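Local coordinates for protein beta-glucosidase (PDB 5M6G) that probably hydrolyses terminal, non-reducing beta-D-glucosyl residues and releases beta-D-glucose, as a two-domain member of glycoside hydrolase family 3, at residues Asp187-Arg192 with Asp592-Asn597; Ser412-Arg417 with Gly581-Thr586; Glu167-Thr172 with Ser224-Thr229; Pro123-Val128 with Phe378-Phe383. All coordinates share one frame; numbering follows the deposited sequence.

Interaction 1. Residues Asp187-Arg192 with Asp592-Asn597; sequences DDRWGR and DQLPIN. With MG (magnesium ion), chain D; SOR (sorbitol), chain L.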
loop_
_atom_site.group_PDB
_atom_site.type_symbol
_atom_site.label_atom_id
_atom_site.label_comp_id
_atom_site.label_asym_id
_atom_site.label_seq_id
_atom_site.Cartn_x
_atom_site.Cartn_y
_atom_site.Cartn_z
ATOM N N ASP A 187 11.001 12.276 3.499
ATOM C CA ASP A 187 12.046 12.541 2.508
ATOM C C ASP A 187 11.605 12.006 1.148
ATOM O O ASP A 187 11.599 10.790 0.919
ATOM C CB ASP A 187 13.380 11.924 2.937
ATOM C CG ASP A 187 14.554 12.476 2.148
ATOM O OD1 ASP A 187 14.476 12.503 0.904
ATOM O OD2 ASP A 187 15.559 12.888 2.777
ATOM N N ASP A 188 11.291 12.919 0.228
ATOM C CA ASP A 188 10.688 12.540 -1.047
ATOM C C ASP A 188 11.583 11.637 -1.888
ATOM O O ASP A 188 11.100 11.033 -2.844
ATOM C CB ASP A 188 10.327 13.802 -1.843
ATOM C CG ASP A 188 9.142 14.535 -1.259
ATOM O OD1 ASP A 188 8.479 13.974 -0.357
ATOM O OD2 ASP A 188 8.865 15.665 -1.718
ATOM N N ARG A 189 12.873 11.538 -1.570
ATOM C CA ARG A 189 13.733 10.616 -2.300
ATOM C C ARG A 189 13.325 9.163 -2.105
ATOM O O ARG A 189 13.724 8.307 -2.902
ATOM C CB ARG A 189 15.180 10.814 -1.854
ATOM C CG ARG A 189 15.776 12.096 -2.397
ATOM C CD ARG A 189 17.142 12.348 -1.820
ATOM N NE ARG A 189 17.050 12.844 -0.455
ATOM C CZ ARG A 189 18.075 13.360 0.221
ATOM N NH1 ARG A 189 19.270 13.448 -0.348
ATOM N NH2 ARG A 189 17.907 13.778 1.469
ATOM N N TRP A 190 12.559 8.876 -1.054
ATOM C CA TRP A 190 12.155 7.514 -0.724
ATOM C C TRP A 190 11.276 6.910 -1.813
ATOM O O TRP A 190 10.314 7.531 -2.267
ATOM C CB TRP A 190 11.401 7.522 0.598
ATOM C CG TRP A 190 11.165 6.169 1.197
ATOM C CD1 TRP A 190 11.951 5.052 1.063
ATOM C CD2 TRP A 190 10.087 5.800 2.067
ATOM N NE1 TRP A 190 11.422 4.012 1.795
ATOM C CE2 TRP A 190 10.281 4.444 2.424
ATOM C CE3 TRP A 190 8.977 6.485 2.582
ATOM C CZ2 TRP A 190 9.402 3.758 3.267
ATOM C CZ3 TRP A 190 8.098 5.792 3.423
ATOM C CH2 TRP A 190 8.322 4.448 3.757
ATOM N N GLY A 191 11.595 5.679 -2.206
ATOM C CA GLY A 191 10.806 4.981 -3.199
ATOM C C GLY A 191 9.410 4.593 -2.750
ATOM O O GLY A 191 8.626 4.123 -3.580
ATOM N N ARG A 192 9.078 4.765 -1.470
ATOM C CA ARG A 192 7.737 4.462 -0.987
ATOM C C ARG A 192 6.981 5.715 -0.560
ATOM O O ARG A 192 5.960 5.617 0.133
ATOM C CB ARG A 192 7.801 3.449 0.162
ATOM C CG ARG A 192 8.794 2.335 -0.090
ATOM C CD ARG A 192 8.577 1.159 0.864
ATOM N NE ARG A 192 7.374 0.403 0.542
ATOM C CZ ARG A 192 7.119 -0.819 1.011
ATOM N NH1 ARG A 192 7.992 -1.410 1.821
ATOM N NH2 ARG A 192 6.000 -1.455 0.669
ATOM N N ASP A 592 17.885 20.236 -3.409
ATOM C CA ASP A 592 18.825 20.484 -2.321
ATOM C C ASP A 592 18.142 20.703 -0.975
ATOM O O ASP A 592 18.816 20.652 0.058
ATOM C CB ASP A 592 19.697 21.704 -2.653
ATOM C CG ASP A 592 20.647 21.448 -3.810
ATOM O OD1 ASP A 592 20.840 20.267 -4.169
ATOM O OD2 ASP A 592 21.210 22.424 -4.357
ATOM N N GLN A 593 16.837 20.971 -0.961
ATOM C CA GLN A 593 16.109 21.163 0.290
ATOM C C GLN A 593 15.663 19.858 0.928
ATOM O O GLN A 593 15.268 19.866 2.101
ATOM C CB GLN A 593 14.864 22.023 0.070
ATOM C CG GLN A 593 15.120 23.499 -0.274
ATOM C CD GLN A 593 13.852 24.179 -0.756
ATOM O OE1 GLN A 593 13.130 23.638 -1.600
ATOM N NE2 GLN A 593 13.551 25.345 -0.199
ATOM N N LEU A 594 15.662 18.753 0.187
ATOM C CA LEU A 594 15.212 17.495 0.769
ATOM C C LEU A 594 16.147 17.081 1.903
ATOM O O LEU A 594 17.363 17.221 1.785
ATOM C CB LEU A 594 15.139 16.391 -0.287
ATOM C CG LEU A 594 14.264 16.706 -1.492
ATOM C CD1 LEU A 594 14.102 15.449 -2.329
ATOM C CD2 LEU A 594 12.914 17.238 -1.018
ATOM N N PRO A 595 15.579 16.584 3.015
ATOM C CA PRO A 595 14.133 16.472 3.263
ATOM C C PRO A 595 13.482 17.819 3.582
ATOM O O PRO A 595 14.067 18.603 4.339
ATOM C CB PRO A 595 14.064 15.544 4.478
ATOM C CG PRO A 595 15.355 15.851 5.225
ATOM C CD PRO A 595 16.372 16.035 4.135
ATOM N N ILE A 596 12.304 18.100 3.019
ATOM C CA ILE A 596 11.587 19.337 3.309
ATOM C C ILE A 596 10.226 18.984 3.886
ATOM O O ILE A 596 9.511 18.124 3.350
ATOM C CB ILE A 596 11.461 20.242 2.067
ATOM C CG1 ILE A 596 10.809 21.575 2.459
ATOM C CG2 ILE A 596 10.717 19.534 0.923
ATOM C CD1 ILE A 596 10.961 22.675 1.408
ATOM N N ASN A 597 9.877 19.624 4.995
ATOM C CA ASN A 597 8.648 19.287 5.687
ATOM C C ASN A 597 8.076 20.528 6.340
ATOM O O ASN A 597 8.809 21.439 6.736
ATOM C CB ASN A 597 8.875 18.202 6.741
ATOM C CG ASN A 597 9.302 16.898 6.128
ATOM O OD1 ASN A 597 8.476 16.158 5.608
ATOM N ND2 ASN A 597 10.600 16.606 6.181
HETATM MG MG MG D . 8.016 16.363 3.213
HETATM C C1 SOR L . 5.737 -4.458 2.549
HETATM C C2 SOR L . 5.072 -5.569 1.755
HETATM C C3 SOR L . 6.131 -6.592 1.356
HETATM C C4 SOR L . 5.609 -7.530 0.271
HETATM C C5 SOR L . 6.727 -8.179 -0.549
HETATM C C6 SOR L . 6.105 -8.789 -1.801
HETATM O O1 SOR L . 4.979 -3.275 2.477
HETATM O O2 SOR L . 4.068 -6.184 2.541
HETATM O O3 SOR L . 6.482 -7.332 2.496
HETATM O O4 SOR L . 4.807 -8.536 0.857
HETATM O O5 SOR L . 7.740 -7.246 -0.905
HETATM O O6 SOR L . 7.097 -9.043 -2.774
HETATM O O HOH W 1 11.002 15.737 1.805
HETATM O O HOH W 2 7.995 14.221 2.687
HETATM O O HOH W 3 8.048 16.837 0.977
#

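Interaction 2. Residues Ser412-Arg417 with Gly581-Thr586; sequences SQVLLR and GKLPMT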
loop_
_atom_site.group_PDB
_atom_site.type_symbol
_atom_site.label_atom_id
_atom_site.label_comp_id
_atom_site.label_asym_id
_atom_site.label_seq_id
_atom_site.Cartn_x
_atom_site.Cartn_y
_atom_site.Cartn_z
ATOM N N SER A 412 -8.301 13.594 -5.352
ATOM C CA SER A 412 -6.866 13.557 -5.113
ATOM C C SER A 412 -6.107 14.579 -5.950
ATOM O O SER A 412 -4.956 14.894 -5.617
ATOM C CB SER A 412 -6.316 12.155 -5.392
ATOM O OG SER A 412 -6.340 11.846 -6.779
ATOM N N GLN A 413 -6.724 15.106 -7.013
ATOM C CA GLN A 413 -6.062 16.072 -7.881
ATOM C C GLN A 413 -5.803 17.378 -7.139
ATOM O O GLN A 413 -6.696 17.914 -6.478
ATOM C CB GLN A 413 -6.919 16.341 -9.122
ATOM C CG GLN A 413 -7.343 15.077 -9.863
ATOM C CD GLN A 413 -6.154 14.266 -10.338
ATOM O OE1 GLN A 413 -5.546 14.588 -11.356
ATOM N NE2 GLN A 413 -5.805 13.219 -9.592
ATOM N N VAL A 414 -4.594 17.910 -7.279
ATOM C CA VAL A 414 -4.200 19.147 -6.611
ATOM C C VAL A 414 -3.847 20.168 -7.684
ATOM O O VAL A 414 -2.869 19.989 -8.423
ATOM C CB VAL A 414 -3.020 18.941 -5.650
ATOM C CG1 VAL A 414 -2.643 20.272 -5.011
ATOM C CG2 VAL A 414 -3.379 17.906 -4.589
ATOM N N LEU A 415 -4.640 21.232 -7.775
ATOM C CA LEU A 415 -4.360 22.303 -8.719
ATOM C C LEU A 415 -3.334 23.260 -8.109
ATOM O O LEU A 415 -3.573 23.858 -7.054
ATOM C CB LEU A 415 -5.645 23.035 -9.102
ATOM C CG LEU A 415 -5.473 24.159 -10.129
ATOM C CD1 LEU A 415 -5.081 23.575 -11.488
ATOM C CD2 LEU A 415 -6.740 24.979 -10.242
ATOM N N LEU A 416 -2.202 23.414 -8.785
ATOM C CA LEU A 416 -1.068 24.160 -8.265
ATOM C C LEU A 416 -0.792 25.464 -8.995
ATOM O O LEU A 416 -0.243 26.391 -8.390
ATOM C CB LEU A 416 0.191 23.289 -8.311
ATOM C CG LEU A 416 0.131 22.049 -7.422
ATOM C CD1 LEU A 416 1.297 21.098 -7.724
ATOM C CD2 LEU A 416 0.084 22.447 -5.934
ATOM N N ARG A 417 -1.125 25.547 -10.282
ATOM C CA ARG A 417 -1.005 26.780 -11.049
ATOM C C ARG A 417 -2.125 26.793 -12.070
ATOM O O ARG A 417 -2.481 25.745 -12.615
ATOM C CB ARG A 417 0.341 26.906 -11.773
ATOM C CG ARG A 417 1.539 27.141 -10.862
ATOM C CD ARG A 417 1.678 28.619 -10.475
ATOM N NE ARG A 417 2.754 28.806 -9.512
ATOM C CZ ARG A 417 4.023 29.000 -9.851
ATOM N NH1 ARG A 417 4.361 29.035 -11.137
ATOM N NH2 ARG A 417 4.952 29.156 -8.916
ATOM N N GLY A 581 -8.419 18.863 -3.800
ATOM C CA GLY A 581 -7.233 18.311 -3.164
ATOM C C GLY A 581 -6.277 19.381 -2.664
ATOM O O GLY A 581 -6.184 20.480 -3.211
ATOM N N LYS A 582 -5.550 19.038 -1.596
ATOM C CA LYS A 582 -4.501 19.880 -1.038
ATOM C C LYS A 582 -3.226 19.057 -0.923
ATOM O O LYS A 582 -3.277 17.832 -0.779
ATOM C CB LYS A 582 -4.882 20.434 0.346
ATOM C CG LYS A 582 -6.256 21.077 0.425
ATOM C CD LYS A 582 -6.322 22.344 -0.420
ATOM C CE LYS A 582 -7.671 23.043 -0.270
ATOM N NZ LYS A 582 -7.685 24.395 -0.913
ATOM N N LEU A 583 -2.084 19.732 -0.990
ATOM C CA LEU A 583 -0.805 19.038 -0.926
ATOM C C LEU A 583 -0.628 18.290 0.390
ATOM O O LEU A 583 -0.705 18.906 1.466
ATOM C CB LEU A 583 0.354 20.008 -1.106
ATOM C CG LEU A 583 0.640 20.476 -2.533
ATOM C CD1 LEU A 583 1.994 21.191 -2.582
ATOM C CD2 LEU A 583 0.614 19.309 -3.514
ATOM N N PRO A 584 -0.379 16.979 0.352
ATOM C CA PRO A 584 -0.036 16.234 1.567
ATOM C C PRO A 584 1.452 16.211 1.882
ATOM O O PRO A 584 1.830 15.768 2.975
ATOM C CB PRO A 584 -0.540 14.820 1.230
ATOM C CG PRO A 584 -0.286 14.719 -0.256
ATOM C CD PRO A 584 -0.620 16.091 -0.806
ATOM N N MET A 585 2.303 16.623 0.939
ATOM C CA MET A 585 3.731 16.810 1.161
ATOM C C MET A 585 4.090 18.232 0.756
ATOM O O MET A 585 3.483 18.799 -0.156
ATOM C CB MET A 585 4.608 15.825 0.344
ATOM C CG MET A 585 4.768 14.395 0.900
ATOM S SD MET A 585 3.220 13.485 0.853
ATOM C CE MET A 585 3.709 11.771 1.136
ATOM N N THR A 586 5.080 18.801 1.439
ATOM C CA THR A 586 5.624 20.095 1.047
ATOM C C THR A 586 6.405 19.955 -0.261
ATOM O O THR A 586 7.194 19.021 -0.428
ATOM C CB THR A 586 6.524 20.630 2.164
ATOM O OG1 THR A 586 5.740 20.873 3.340
ATOM C CG2 THR A 586 7.191 21.914 1.750
HETATM O O HOH W 4 -9.383 17.781 -6.610
HETATM O O HOH W 5 -6.527 21.641 -5.788
#

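Interaction 3. Residues Glu167-Thr172 with Ser224-Thr229; sequences EEVAAT and SSVMAT. With MG (magnesium ion), chain E.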
loop_
_atom_site.group_PDB
_atom_site.type_symbol
_atom_site.label_atom_id
_atom_site.label_comp_id
_atom_site.label_asym_id
_atom_site.label_seq_id
_atom_site.Cartn_x
_atom_site.Cartn_y
_atom_site.Cartn_z
ATOM N N GLU A 167 -14.069 -6.192 0.141
ATOM C CA GLU A 167 -14.986 -7.042 -0.613
ATOM C C GLU A 167 -14.268 -7.774 -1.732
ATOM O O GLU A 167 -14.488 -8.976 -1.934
ATOM C CB GLU A 167 -16.133 -6.219 -1.183
ATOM C CG GLU A 167 -17.260 -5.976 -0.217
ATOM C CD GLU A 167 -18.417 -5.286 -0.894
ATOM O OE1 GLU A 167 -18.159 -4.368 -1.704
ATOM O OE2 GLU A 167 -19.571 -5.675 -0.641
ATOM N N GLU A 168 -13.401 -7.069 -2.477
ATOM C CA GLU A 168 -12.759 -7.709 -3.620
ATOM C C GLU A 168 -11.723 -8.727 -3.169
ATOM O O GLU A 168 -11.503 -9.732 -3.858
ATOM C CB GLU A 168 -12.150 -6.646 -4.546
ATOM C CG GLU A 168 -13.216 -5.686 -5.041
ATOM C CD GLU A 168 -12.819 -4.916 -6.291
ATOM O OE1 GLU A 168 -11.758 -5.204 -6.880
ATOM O OE2 GLU A 168 -13.590 -4.027 -6.682
ATOM N N VAL A 169 -11.102 -8.492 -2.013
ATOM C CA VAL A 169 -10.159 -9.456 -1.453
ATOM C C VAL A 169 -10.911 -10.670 -0.920
ATOM O O VAL A 169 -10.538 -11.817 -1.187
ATOM C CB VAL A 169 -9.293 -8.784 -0.366
ATOM C CG1 VAL A 169 -8.476 -9.829 0.419
ATOM C CG2 VAL A 169 -8.383 -7.745 -1.001
ATOM N N ALA A 170 -11.992 -10.435 -0.179
ATOM C CA ALA A 170 -12.735 -11.545 0.409
ATOM C C ALA A 170 -13.353 -12.432 -0.663
ATOM O O ALA A 170 -13.556 -13.631 -0.433
ATOM C CB ALA A 170 -13.812 -11.016 1.358
ATOM N N ALA A 171 -13.641 -11.862 -1.839
ATOM C CA ALA A 171 -14.126 -12.645 -2.970
ATOM C C ALA A 171 -13.128 -13.719 -3.374
ATOM O O ALA A 171 -13.525 -14.779 -3.870
ATOM C CB ALA A 171 -14.410 -11.728 -4.162
ATOM N N THR A 172 -11.839 -13.469 -3.169
ATOM C CA THR A 172 -10.811 -14.448 -3.474
ATOM C C THR A 172 -10.461 -15.310 -2.270
ATOM O O THR A 172 -9.561 -16.149 -2.366
ATOM C CB THR A 172 -9.541 -13.753 -3.999
ATOM O OG1 THR A 172 -8.930 -12.977 -2.959
ATOM C CG2 THR A 172 -9.864 -12.830 -5.179
ATOM N N SER A 224 -17.325 -9.617 4.475
ATOM C CA SER A 224 -16.212 -8.987 3.782
ATOM C C SER A 224 -15.170 -8.419 4.736
ATOM O O SER A 224 -14.334 -7.615 4.312
ATOM C CB SER A 224 -16.715 -7.889 2.844
ATOM O OG SER A 224 -17.402 -6.883 3.564
ATOM N N SER A 225 -15.200 -8.803 6.012
ATOM C CA SER A 225 -14.164 -8.352 6.934
ATOM C C SER A 225 -12.823 -8.955 6.541
ATOM O O SER A 225 -12.689 -10.174 6.413
ATOM C CB SER A 225 -14.496 -8.726 8.378
ATOM O OG SER A 225 -13.550 -8.133 9.259
ATOM N N VAL A 226 -11.828 -8.094 6.361
ATOM C CA VAL A 226 -10.481 -8.495 5.985
ATOM C C VAL A 226 -9.525 -7.854 6.984
ATOM O O VAL A 226 -9.655 -6.663 7.292
ATOM C CB VAL A 226 -10.153 -8.063 4.541
ATOM C CG1 VAL A 226 -8.649 -8.050 4.299
ATOM C CG2 VAL A 226 -10.881 -8.965 3.534
ATOM N N MET A 227 -8.591 -8.640 7.510
ATOM C CA MET A 227 -7.686 -8.090 8.510
ATOM C C MET A 227 -6.755 -7.073 7.866
ATOM O O MET A 227 -6.229 -7.289 6.770
ATOM C CB MET A 227 -6.877 -9.192 9.195
ATOM C CG MET A 227 -5.974 -8.656 10.301
ATOM S SD MET A 227 -5.370 -9.939 11.424
ATOM C CE MET A 227 -4.256 -10.834 10.361
ATOM N N ALA A 228 -6.582 -5.943 8.540
ATOM C CA ALA A 228 -5.697 -4.882 8.081
ATOM C C ALA A 228 -4.365 -4.961 8.820
ATOM O O ALA A 228 -4.247 -5.607 9.874
ATOM C CB ALA A 228 -6.340 -3.505 8.285
ATOM N N THR A 229 -3.355 -4.295 8.246
ATOM C CA THR A 229 -1.989 -4.319 8.768
ATOM C C THR A 229 -1.455 -2.892 8.813
ATOM O O THR A 229 -1.229 -2.283 7.765
ATOM C CB THR A 229 -1.077 -5.184 7.895
ATOM O OG1 THR A 229 -1.711 -6.444 7.613
ATOM C CG2 THR A 229 0.244 -5.428 8.599
HETATM MG MG MG E . -19.125 -2.965 -2.645
HETATM O O HOH W 6 -20.817 -2.895 -1.090
HETATM O O HOH W 7 -20.264 -3.907 -3.897
HETATM O O HOH W 8 -19.777 -1.004 -3.120
HETATM O O HOH W 9 -18.073 -1.636 -1.195
#

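Interaction 4. Residues Pro123-Val128 with Phe378-Phe383; sequences PLIYGV and FELGLF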
loop_
_atom_site.group_PDB
_atom_site.type_symbol
_atom_site.label_atom_id
_atom_site.label_comp_id
_atom_site.label_asym_id
_atom_site.label_seq_id
_atom_site.Cartn_x
_atom_site.Cartn_y
_atom_site.Cartn_z
ATOM N N PRO A 123 -7.314 -23.761 10.403
ATOM C CA PRO A 123 -7.375 -23.189 9.059
ATOM C C PRO A 123 -6.218 -22.234 8.825
ATOM O O PRO A 123 -5.668 -21.624 9.754
ATOM C CB PRO A 123 -8.729 -22.466 9.035
ATOM C CG PRO A 123 -9.017 -22.167 10.463
ATOM C CD PRO A 123 -8.372 -23.243 11.285
ATOM N N LEU A 124 -5.825 -22.158 7.559
ATOM C CA LEU A 124 -4.793 -21.230 7.126
ATOM C C LEU A 124 -5.333 -19.805 7.113
ATOM O O LEU A 124 -6.523 -19.572 6.880
ATOM C CB LEU A 124 -4.335 -21.616 5.724
ATOM C CG LEU A 124 -2.961 -21.228 5.224
ATOM C CD1 LEU A 124 -1.908 -21.956 6.027
ATOM C CD2 LEU A 124 -2.887 -21.620 3.760
ATOM N N ILE A 125 -4.446 -18.838 7.349
ATOM C CA ILE A 125 -4.728 -17.433 7.063
ATOM C C ILE A 125 -3.835 -17.028 5.896
ATOM O O ILE A 125 -2.649 -17.383 5.855
ATOM C CB ILE A 125 -4.528 -16.537 8.307
ATOM C CG1 ILE A 125 -5.126 -15.140 8.098
ATOM C CG2 ILE A 125 -3.054 -16.435 8.719
ATOM C CD1 ILE A 125 -5.100 -14.280 9.360
ATOM N N TYR A 126 -4.417 -16.359 4.907
ATOM C CA TYR A 126 -3.702 -16.004 3.689
ATOM C C TYR A 126 -3.556 -14.489 3.628
ATOM O O TYR A 126 -4.537 -13.767 3.806
ATOM C CB TYR A 126 -4.443 -16.521 2.448
ATOM C CG TYR A 126 -3.568 -16.680 1.222
ATOM C CD1 TYR A 126 -3.083 -15.564 0.533
ATOM C CD2 TYR A 126 -3.221 -17.946 0.753
ATOM C CE1 TYR A 126 -2.285 -15.710 -0.589
ATOM C CE2 TYR A 126 -2.420 -18.101 -0.369
ATOM C CZ TYR A 126 -1.956 -16.978 -1.038
ATOM O OH TYR A 126 -1.155 -17.135 -2.147
ATOM N N GLY A 127 -2.331 -14.015 3.391
ATOM C CA GLY A 127 -2.060 -12.588 3.300
ATOM C C GLY A 127 -1.639 -12.130 1.916
ATOM O O GLY A 127 -1.143 -12.930 1.116
ATOM N N VAL A 128 -1.832 -10.846 1.613
ATOM C CA VAL A 128 -1.513 -10.311 0.297
ATOM C C VAL A 128 -1.335 -8.808 0.448
ATOM O O VAL A 128 -1.879 -8.197 1.367
ATOM C CB VAL A 128 -2.635 -10.649 -0.719
ATOM C CG1 VAL A 128 -3.886 -9.820 -0.446
ATOM C CG2 VAL A 128 -2.163 -10.431 -2.140
ATOM N N PHE A 378 -9.613 -17.131 14.884
ATOM C CA PHE A 378 -10.975 -17.322 15.390
ATOM C C PHE A 378 -11.845 -16.099 15.131
ATOM O O PHE A 378 -13.010 -16.230 14.732
ATOM C CB PHE A 378 -10.964 -17.631 16.884
ATOM C CG PHE A 378 -10.579 -19.046 17.203
ATOM C CD1 PHE A 378 -11.479 -20.084 17.004
ATOM C CD2 PHE A 378 -9.321 -19.334 17.711
ATOM C CE1 PHE A 378 -11.122 -21.401 17.293
ATOM C CE2 PHE A 378 -8.960 -20.636 18.013
ATOM C CZ PHE A 378 -9.866 -21.676 17.791
ATOM N N GLU A 379 -11.307 -14.906 15.372
ATOM C CA GLU A 379 -12.086 -13.695 15.154
ATOM C C GLU A 379 -12.481 -13.559 13.693
ATOM O O GLU A 379 -13.601 -13.148 13.382
ATOM C CB GLU A 379 -11.297 -12.465 15.623
ATOM C CG GLU A 379 -11.172 -12.378 17.150
ATOM C CD GLU A 379 -10.198 -11.301 17.621
ATOM O OE1 GLU A 379 -9.293 -10.913 16.846
ATOM O OE2 GLU A 379 -10.323 -10.856 18.781
ATOM N N LEU A 380 -11.587 -13.938 12.784
ATOM C CA LEU A 380 -11.896 -13.854 11.361
ATOM C C LEU A 380 -12.936 -14.872 10.926
ATOM O O LEU A 380 -13.353 -14.834 9.768
ATOM C CB LEU A 380 -10.620 -14.037 10.537
ATOM C CG LEU A 380 -9.770 -12.773 10.446
ATOM C CD1 LEU A 380 -8.378 -13.107 9.954
ATOM C CD2 LEU A 380 -10.444 -11.769 9.509
ATOM N N GLY A 381 -13.351 -15.774 11.816
ATOM C CA GLY A 381 -14.352 -16.762 11.480
ATOM C C GLY A 381 -13.835 -17.926 10.674
ATOM O O GLY A 381 -14.639 -18.688 10.137
ATOM N N LEU A 382 -12.511 -18.110 10.611
ATOM C CA LEU A 382 -11.925 -19.124 9.735
ATOM C C LEU A 382 -12.255 -20.539 10.184
ATOM O O LEU A 382 -12.242 -21.463 9.360
ATOM C CB LEU A 382 -10.407 -18.944 9.668
ATOM C CG LEU A 382 -9.957 -17.688 8.912
ATOM C CD1 LEU A 382 -8.436 -17.511 9.001
ATOM C CD2 LEU A 382 -10.407 -17.756 7.459
ATOM N N PHE A 383 -12.517 -20.742 11.477
ATOM C CA PHE A 383 -12.864 -22.076 11.949
ATOM C C PHE A 383 -14.299 -22.449 11.598
ATOM O O PHE A 383 -14.656 -23.629 11.669
ATOM C CB PHE A 383 -12.663 -22.184 13.469
ATOM C CG PHE A 383 -11.220 -22.258 13.903
ATOM C CD1 PHE A 383 -10.443 -21.110 14.004
ATOM C CD2 PHE A 383 -10.647 -23.477 14.239
ATOM C CE1 PHE A 383 -9.117 -21.177 14.423
ATOM C CE2 PHE A 383 -9.323 -23.554 14.657
ATOM C CZ PHE A 383 -8.555 -22.410 14.749
#

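Interaction 1. Residues Asp187-Arg192 with Asp592-Asn597
Asp187 and Pro595 bring the two backbones together, their CA atoms 4.5 Å apart, where a loop of the N-terminal TIM-barrel domain meets a loop of the C-terminal domain. Residues Asp187-Trp190 make a type I beta turn, combined with an Asx turn in which Asp187 OD1 accepts from the backbone N of Arg189; the partner segment has a cis peptide bond before Pro595. Water 1 bridges the backbones, accepting from both Asp188 N and Ile596 N.

With CG of Asp187 anti to the backbone N (chi1 -165°), Arg189 grips the carboxylate side-on. Arg189 NE reaches Asp187 OD1 at 2.9 Å in an almost straight bond (174°), and Arg189 NH2 forms the salt bridge to Asp187 OD2 at 2.8 Å. Aspartate suits this place because one short carboxylate can close the Asx turn and hold the guanidinium. Leu594 CB lies over one face of that guanidinium, Leu594 CD1 packs 3.7 Å from Arg189 CG, and Pro595 CB lies 3.5 Å from Asp187 OD2. An alanine at Asp187 would probably leave the Arg189 charge without its mate and its guanidinium free to turn away from Leu594. Further along, Arg192 NH2 binds sorbitol O1. Ile596 O coordinates a magnesium ion with Asn597 OD1, Glu199 and two waters; one of these, water 2, lies 3.1 Å from Asp188 OD1.

Interaction 2. Residues Ser412-Arg417 with Gly581-Thr586
Val414 divides its two methyls between Gly581 and Leu583, the residues that bury most of the opposing surface. Val414 CG1, anti to the backbone N (chi1 179°), meets Leu583 CD2 at 3.7 Å, while Val414 CG2 lies 3.8 Å from Gly581 C. A beta-branched residue fits because its two branches serve two neighbours. Gly581 comes in close: a CB on it would clash with the Gln413 carbonyl, and its absence lets Gly581 N make a weak hydrogen bond to Gln413 O at 3.3 Å. Water 4 spans the same two atoms, donating to the carbonyl and accepting from the amide.

The strand concerned, 414-418, is an outermost strand of the mixed sheet of the C-terminal domain, and pairs antiparallel with strand 555-560; Leu416 and Arg417 both face Leu556, forming a classic beta bulge. Segment 581-586 is loop and meets the strand through the Gly581 backbone, the Leu583 side chain and two waters. Leu583 crosses Val414 and Leu416 at about right angles, its CG 4.0 Å from Leu416 CD2, and it also touches Trp560 of strand 555-560. Water 5 accepts from Leu415 N at 2.8 Å and lies at the same distance from Gly581 O.

Interaction 3. Residues Glu167-Thr172 with Ser224-Thr229
Glu167 supplies the flat group beside Ser224, a carboxylate with a magnesium ion on its oxygen side and close to its plane. OE1 alone binds, 1.9 Å from the metal, whereas Glu167 OE2 stands 3.4 Å away and accepts a weak bond from water 6. His401 and four waters fill the other metal positions. Ser224 touches the aliphatic part of the glutamate, its CB 3.7 Å from Glu167 CG. With the glutamate chain extended beyond CG (chi2 -174°), its charged end is carried past the serine to the ion.

One turn further, Ala170 CB packs 4.0 Å from Ser224 CA; its small side chain suits such close backbone approach. Val226 CG2 fits against both Ala170 and Val169, meeting CG1 of Val169 at 4.0 Å. Thr172 OG1 and N both donate hydrogen bonds to Val169 O. The contact thus lays the C-terminal part of helix 155-170 against the loop that leaves helix 209-215 and enters strand 229-233 of the TIM-barrel domain.

Interaction 4. Residues Pro123-Val128 with Phe378-Phe383
Pro123 CD sits over the face of Phe383, 3.5 Å from the ring centroid and 12° off its normal, a CH-pi contact. The same proline turns its CG to Leu382, whose CB is 3.6 Å from it. Leu382 CD1 then reaches in beside the Leu124 carbonyl oxygen at 3.5 Å and also packs against Ile125 CB, and Ile125 CD1 meets Leu380 CD1 tip to tip at 3.5 Å. With CG1 anti to the backbone N (chi1 -167°), the isoleucine extends its long branch to that leucine.

Behind these contacts, the Phe383 ring is held on its opposite side by Phe378, whose CE1 stands 3.3 Å above the ring plane. The Schellman motif after helix 363-379, with Gly381 at positive phi (78°), reverses the chain, consistent with Phe383 coming back over Phe378. Leu382 also touches Asp175, a ligand of a magnesium ion. Strand 125-128 is held in the parallel sheet of the TIM-barrel domain, and Lys377 NZ bonds Pro123 O. A serine in place of Phe383 would probably open a gap between Pro123 and Phe378, leaving the proline ring without its aromatic platform. With no hydrogen bond between the segments, the fit depends on apolar shape and on proline C-H groups meeting pi electrons.

All four contacts are largely buried, but their chemistry differs with place. Interaction 1 joins the two domains and is the most polar, combining charge, water and metal; Pro595 brings it to the surface. It touches interaction 2, which lies within the C-terminal domain, through Thr586 packing on Ile596 and Met585 on Asp188. Interactions 3 and 4 lie about 11 Å apart, centre to centre, in the TIM-barrel part, and Met227 CE packs on Ile125 CD1 at 3.7 Å. Interaction 4 is almost wholly apolar, whereas interaction 3 grades from valine packing to a magnesium site. Interactions 1 and 4, about 38 Å apart between centres, lie on opposite sides of the chain's centre.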